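Local coordinates for protein interpain A (Prevotella intermedia, PDB 3BB7) that probably cleaves proteins as a papain-like cysteine protease, and is captured here as a zymogen with its nucleophile replaced, at residues S87-T92 with L125-Y130; Q97-K102 with D168-N173. The protein carries 1 engineered substitution. One frame throughout, in Å; residues are numbered along the deposited sequence.

Interaction 1. Residues S87-T92 with L125-Y130; sequences STLLTT and LNYFKY
Tyr127 carries most of this contact, its ring leaning obliquely across Leu89 (its carbonyl O, CB and CD2) and the CD1 methyl of Leu90. The first torsion sets it there: with CG trans to the backbone N (chi1 173°), the ring swings off helix 116-128 toward the 87-92 loop. Its CE1 corner comes to 3.5 Å from Leu89 O and lies 3.9 Å from Leu89 CB, while at the far end the hydroxyl OH passes 3.7 Å from Leu89 CD2. Leu90 works at the root of the ring, where its CD1 methyl sits 3.8 Å from Tyr127 CB. On the helix itself, Tyr127 CD2 stands 3.7 Å above the Phe128 ring plane, over its centre.

One helix position earlier, Asn126 meets Thr92. The methyl CG2 of Thr92 is 3.4 Å from Asn126 ND2, and a water joins the polar ends: it donates to Thr92 OG1 at 2.8 Å and accepts from Asn126 ND2 at 3.1 Å. Thr92 OG1 also hydrogen-bonds Gln123 OE1, on the same helix, its strongest polar partner.

Leu90 N and the Leu89 backbone are tied to Asp272 on strand 267-274, so the loop lies between that strand and the helix. With no direct hydrogen bond between the two segments, and their polar link passing through water, the match is mainly one of apolar shape.

Interaction 2. Residues Q97-K102 with D168-N173; sequences QMPYNK and DNYSGN. Unlike the reference sequence in segment 168-173: Asn169 (reference Asp).
Tyr170 reaches across to Pro99 and Tyr100, its CG anti to the carbonyl carbon (chi1 -74°), which points the ring at both. Its CB is already enclosed: Tyr100 OH comes to 3.3 Å from Tyr170 CB, and Pro99 CD is 3.8 Å from the same atom. CG lies almost equally far from Tyr100 OH and Pro99 CG. Beyond it the ring divides its neighbours. Tyr170 CD2 takes the proline, with Pro99 CG at 3.6 Å, while Tyr170 CD1 lies 3.5 Å from Tyr100 OH and about as close to Tyr100 CE2; CE1 stands farther from that CE2. Tyr100 OH arrives at the ring's edge, near its plane. The rings of Tyr100 and Tyr170 meet obliquely, planes at 80° and centroids 5.4 Å apart. Pro99, for its part, lays CD over one face of the Tyr100 ring, toward the rim.

Both loops belong to the papain-like C10 peptidase domain. The 97-102 loop has a cis peptide bond before Pro99 and then makes a type I turn from Pro99 to Lys102, which presents the proline and Tyr100 together. Helix 176-192 covers the group, Val182 touching both tyrosines and Ala179 touching Pro99, and Trp94 meets both tyrosine rings.

At its tip, Tyr170 OH donates to Glu178 O and accepts from the backbone N of Lys167. Tyr170 sits in the middle of an Asx turn: Asn169 OD1, in a residue that differs from the reference sequence, accepts from Ser171 N at 2.9 Å, 36° out of the carbonyl plane, and from Ser171 OG at 2.6 Å.

Interactions 1 and 2 have centres about 17 Å apart, yet they meet directly: Thr91 OG1 lies 2.9 Å from Asp168 OD1, a probable hydrogen bond, and Thr92 CG2 packs 3.7 Å from the same oxygen. Their segments alternate along the chain; 87-92 and 97-102 lead one after the other toward helix 116-128, whose end belongs to interaction 1. Trp94, between those two segments, touches Asn126 of interaction 1 and both tyrosines of interaction 2. Helix 116-128 begins at Ala116, the predicted nucleophile position, replaced by engineering here. The Tyr100 side chain is about 11 Å from that of Ala116, whereas interaction 1 lies away from the annotated sites.

Interaction 1. Residues S87-T92 with L125-Y130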
loop_
_atom_site.group_PDB
_atom_site.type_symbol
_atom_site.label_atom_id
_atom_site.label_comp_id
_atom_site.label_asym_id
_atom_site.label_seq_id
_atom_site.Cartn_x
_atom_site.Cartn_y
_atom_site.Cartn_z
ATOM N N SER A 87 4.344 5.818 15.447
ATOM C CA SER A 87 2.900 5.851 15.249
ATOM C C SER A 87 2.596 6.304 13.814
ATOM O O SER A 87 3.350 7.076 13.231
ATOM C CB SER A 87 2.217 6.742 16.276
ATOM O OG SER A 87 2.784 8.019 16.247
ATOM N N THR A 88 1.526 5.749 13.256
ATOM C CA THR A 88 0.998 6.071 11.931
ATOM C C THR A 88 1.351 7.485 11.466
ATOM O O THR A 88 0.901 8.461 12.074
ATOM C CB THR A 88 -0.536 5.895 11.994
ATOM O OG1 THR A 88 -0.815 4.583 12.504
ATOM C CG2 THR A 88 -1.203 6.077 10.600
ATOM N N LEU A 89 2.155 7.567 10.395
ATOM C CA LEU A 89 2.627 8.828 9.856
ATOM C C LEU A 89 1.673 9.530 8.893
ATOM O O LEU A 89 1.601 10.775 8.897
ATOM C CB LEU A 89 3.974 8.616 9.137
ATOM C CG LEU A 89 5.118 8.253 10.096
ATOM C CD1 LEU A 89 6.362 7.818 9.329
ATOM C CD2 LEU A 89 5.486 9.428 11.026
ATOM N N LEU A 90 0.977 8.764 8.035
ATOM C CA LEU A 90 0.113 9.417 7.051
ATOM C C LEU A 90 -1.191 9.930 7.685
ATOM O O LEU A 90 -1.689 9.366 8.685
ATOM C CB LEU A 90 -0.253 8.407 5.957
ATOM C CG LEU A 90 0.640 8.214 4.732
ATOM C CD1 LEU A 90 2.146 8.374 4.861
ATOM C CD2 LEU A 90 0.226 6.912 4.017
ATOM N N THR A 91 -1.770 10.981 7.082
ATOM C CA THR A 91 -3.090 11.477 7.528
ATOM C C THR A 91 -4.174 11.284 6.460
ATOM O O THR A 91 -5.352 11.569 6.696
ATOM C CB THR A 91 -3.002 12.970 7.885
ATOM O OG1 THR A 91 -2.455 13.701 6.780
ATOM C CG2 THR A 91 -2.081 13.143 9.126
ATOM N N THR A 92 -3.766 10.808 5.281
ATOM C CA THR A 92 -4.684 10.680 4.170
ATOM C C THR A 92 -5.364 9.305 4.181
ATOM O O THR A 92 -4.837 8.326 4.726
ATOM C CB THR A 92 -3.944 10.843 2.838
ATOM O OG1 THR A 92 -2.794 9.974 2.817
ATOM C CG2 THR A 92 -3.506 12.271 2.643
ATOM N N LEU A 125 4.218 10.582 -1.481
ATOM C CA LEU A 125 4.680 11.908 -1.956
ATOM C C LEU A 125 3.974 13.041 -1.225
ATOM O O LEU A 125 4.603 14.040 -0.831
ATOM C CB LEU A 125 4.443 12.042 -3.459
ATOM C CG LEU A 125 5.628 11.549 -4.326
ATOM C CD1 LEU A 125 6.213 10.190 -3.878
ATOM C CD2 LEU A 125 5.320 11.577 -5.817
ATOM N N ASN A 126 2.684 12.878 -0.964
ATOM C CA ASN A 126 1.947 13.907 -0.264
ATOM C C ASN A 126 2.442 14.067 1.182
ATOM O O ASN A 126 2.436 15.157 1.743
ATOM C CB ASN A 126 0.445 13.596 -0.241
ATOM C CG ASN A 126 -0.335 14.681 0.488
ATOM O OD1 ASN A 126 -0.385 15.846 0.045
ATOM N ND2 ASN A 126 -0.948 14.306 1.610
ATOM N N TYR A 127 2.825 12.959 1.813
ATOM C CA TYR A 127 3.393 13.035 3.168
ATOM C C TYR A 127 4.611 13.975 3.183
ATOM O O TYR A 127 4.776 14.815 4.102
ATOM C CB TYR A 127 3.752 11.629 3.661
ATOM C CG TYR A 127 4.495 11.688 4.972
ATOM C CD1 TYR A 127 3.812 11.935 6.173
ATOM C CD2 TYR A 127 5.876 11.568 5.003
ATOM C CE1 TYR A 127 4.499 12.018 7.385
ATOM C CE2 TYR A 127 6.599 11.657 6.242
ATOM C CZ TYR A 127 5.888 11.874 7.411
ATOM O OH TYR A 127 6.539 12.006 8.622
ATOM N N PHE A 128 5.467 13.857 2.163
ATOM C CA PHE A 128 6.664 14.710 2.067
ATOM C C PHE A 128 6.447 16.073 1.453
ATOM O O PHE A 128 7.307 16.952 1.599
ATOM C CB PHE A 128 7.734 13.977 1.258
ATOM C CG PHE A 128 8.308 12.783 1.987
ATOM C CD1 PHE A 128 9.082 12.974 3.140
ATOM C CD2 PHE A 128 8.032 11.497 1.558
ATOM C CE1 PHE A 128 9.618 11.895 3.839
ATOM C CE2 PHE A 128 8.536 10.384 2.267
ATOM C CZ PHE A 128 9.329 10.595 3.391
ATOM N N LYS A 129 5.317 16.254 0.764
ATOM C CA LYS A 129 5.027 17.484 0.020
ATOM C C LYS A 129 6.187 17.813 -0.926
ATOM O O LYS A 129 6.704 18.942 -0.969
ATOM C CB LYS A 129 4.684 18.651 0.947
ATOM C CG LYS A 129 3.346 18.430 1.619
ATOM C CD LYS A 129 3.174 19.314 2.830
ATOM C CE LYS A 129 2.012 18.778 3.666
ATOM N NZ LYS A 129 1.711 17.318 3.397
ATOM N N TYR A 130 6.591 16.794 -1.681
ATOM C CA TYR A 130 7.802 16.877 -2.503
ATOM C C TYR A 130 7.633 15.902 -3.645
ATOM O O TYR A 130 7.063 14.846 -3.434
ATOM C CB TYR A 130 9.017 16.506 -1.633
ATOM C CG TYR A 130 10.369 16.579 -2.312
ATOM C CD1 TYR A 130 11.140 17.732 -2.253
ATOM C CD2 TYR A 130 10.894 15.461 -2.977
ATOM C CE1 TYR A 130 12.383 17.775 -2.876
ATOM C CE2 TYR A 130 12.122 15.500 -3.595
ATOM C CZ TYR A 130 12.867 16.655 -3.527
ATOM O OH TYR A 130 14.094 16.666 -4.161
HETATM O O HOH W 1 -0.425 11.401 2.438
#

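Interaction 2. Residues Q97-K102 with D168-N173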
loop_
_atom_site.group_PDB
_atom_site.type_symbol
_atom_site.label_atom_id
_atom_site.label_comp_id
_atom_site.label_asym_id
_atom_site.label_seq_id
_atom_site.Cartn_x
_atom_site.Cartn_y
_atom_site.Cartn_z
ATOM N N GLN A 97 -10.800 5.460 -7.000
ATOM C CA GLN A 97 -11.918 5.930 -7.831
ATOM C C GLN A 97 -12.158 7.443 -7.693
ATOM O O GLN A 97 -11.180 8.191 -7.525
ATOM C CB GLN A 97 -13.153 5.042 -7.653
ATOM C CG GLN A 97 -12.825 3.612 -8.040
ATOM C CD GLN A 97 -14.011 2.724 -8.082
ATOM O OE1 GLN A 97 -14.408 2.159 -7.065
ATOM N NE2 GLN A 97 -14.595 2.584 -9.263
ATOM N N MET A 98 -13.388 7.937 -7.828
ATOM C CA MET A 98 -13.539 9.399 -7.825
ATOM C C MET A 98 -13.249 10.011 -6.455
ATOM O O MET A 98 -13.629 9.438 -5.441
ATOM C CB MET A 98 -14.919 9.817 -8.357
ATOM C CG MET A 98 -15.026 9.594 -9.854
ATOM S SD MET A 98 -14.026 10.748 -10.844
ATOM C CE MET A 98 -14.846 12.310 -10.470
ATOM N N PRO A 99 -12.588 11.171 -6.420
ATOM C CA PRO A 99 -12.087 11.965 -7.539
ATOM C C PRO A 99 -10.650 11.647 -7.956
ATOM O O PRO A 99 -10.108 12.306 -8.863
ATOM C CB PRO A 99 -12.129 13.388 -6.982
ATOM C CG PRO A 99 -11.796 13.172 -5.502
ATOM C CD PRO A 99 -12.382 11.850 -5.124
ATOM N N TYR A 100 -10.031 10.661 -7.303
ATOM C CA TYR A 100 -8.634 10.316 -7.570
ATOM C C TYR A 100 -8.383 10.022 -9.031
ATOM O O TYR A 100 -7.294 10.333 -9.537
ATOM C CB TYR A 100 -8.248 9.109 -6.720
ATOM C CG TYR A 100 -8.639 9.304 -5.252
ATOM C CD1 TYR A 100 -9.718 8.604 -4.682
ATOM C CD2 TYR A 100 -7.959 10.240 -4.442
ATOM C CE1 TYR A 100 -10.095 8.825 -3.327
ATOM C CE2 TYR A 100 -8.320 10.431 -3.108
ATOM C CZ TYR A 100 -9.396 9.746 -2.572
ATOM O OH TYR A 100 -9.672 9.984 -1.245
ATOM N N ASN A 101 -9.379 9.399 -9.683
ATOM C CA ASN A 101 -9.246 9.003 -11.090
ATOM C C ASN A 101 -9.887 9.979 -12.073
ATOM O O ASN A 101 -10.086 9.620 -13.245
ATOM C CB ASN A 101 -9.835 7.594 -11.308
ATOM C CG ASN A 101 -11.365 7.558 -11.128
ATOM O OD1 ASN A 101 -11.941 8.497 -10.581
ATOM N ND2 ASN A 101 -12.019 6.476 -11.608
ATOM N N LYS A 102 -10.211 11.191 -11.627
ATOM C CA LYS A 102 -10.956 12.184 -12.447
ATOM C C LYS A 102 -10.333 12.440 -13.804
ATOM O O LYS A 102 -11.043 12.701 -14.791
ATOM C CB LYS A 102 -11.060 13.531 -11.665
ATOM C CG LYS A 102 -11.810 14.687 -12.316
ATOM C CD LYS A 102 -11.999 15.825 -11.305
ATOM C CE LYS A 102 -12.321 17.093 -12.037
ATOM N NZ LYS A 102 -12.633 18.194 -11.094
ATOM N N ASP A 168 -7.084 15.431 3.180
ATOM C CA ASP A 168 -6.835 14.129 3.793
ATOM C C ASP A 168 -7.881 13.117 3.316
ATOM O O ASP A 168 -7.544 11.985 3.029
ATOM C CB ASP A 168 -6.873 14.220 5.312
ATOM C CG ASP A 168 -5.593 14.754 5.889
ATOM O OD1 ASP A 168 -4.549 14.777 5.173
ATOM O OD2 ASP A 168 -5.641 15.139 7.082
ATOM N N ASN A 169 -9.142 13.548 3.225
ATOM C CA ASN A 169 -10.294 12.649 3.062
ATOM C C ASN A 169 -11.151 13.225 1.926
ATOM O O ASN A 169 -11.552 14.368 1.995
ATOM C CB ASN A 169 -11.078 12.686 4.396
ATOM C CG ASN A 169 -12.264 11.731 4.446
ATOM O OD1 ASN A 169 -12.639 11.084 3.449
ATOM N ND2 ASN A 169 -12.878 11.639 5.641
ATOM N N TYR A 170 -11.443 12.431 0.907
ATOM C CA TYR A 170 -12.298 12.853 -0.192
ATOM C C TYR A 170 -13.608 12.051 -0.224
ATOM O O TYR A 170 -14.288 12.045 -1.238
ATOM C CB TYR A 170 -11.587 12.673 -1.540
ATOM C CG TYR A 170 -10.497 13.698 -1.815
ATOM C CD1 TYR A 170 -9.165 13.451 -1.423
ATOM C CD2 TYR A 170 -10.787 14.890 -2.480
ATOM C CE1 TYR A 170 -8.148 14.372 -1.675
ATOM C CE2 TYR A 170 -9.767 15.837 -2.742
ATOM C CZ TYR A 170 -8.447 15.563 -2.339
ATOM O OH TYR A 170 -7.449 16.483 -2.575
ATOM N N SER A 171 -13.961 11.393 0.880
ATOM C CA SER A 171 -15.185 10.583 0.906
ATOM C C SER A 171 -16.437 11.387 1.179
ATOM O O SER A 171 -17.554 10.825 1.159
ATOM C CB SER A 171 -15.070 9.479 1.958
ATOM O OG SER A 171 -15.002 10.047 3.250
ATOM N N GLY A 172 -16.290 12.669 1.489
ATOM C CA GLY A 172 -17.455 13.520 1.650
ATOM C C GLY A 172 -17.284 14.723 0.759
ATOM O O GLY A 172 -17.219 14.602 -0.483
ATOM N N ASN A 173 -17.149 15.879 1.387
ATOM C CA ASN A 173 -17.132 17.138 0.668
ATOM C C ASN A 173 -15.727 17.500 0.209
ATOM O O ASN A 173 -14.745 17.166 0.886
ATOM C CB ASN A 173 -17.729 18.242 1.538
ATOM C CG ASN A 173 -19.211 18.013 1.809
ATOM O OD1 ASN A 173 -19.846 17.143 1.184
ATOM N ND2 ASN A 173 -19.764 18.761 2.755
#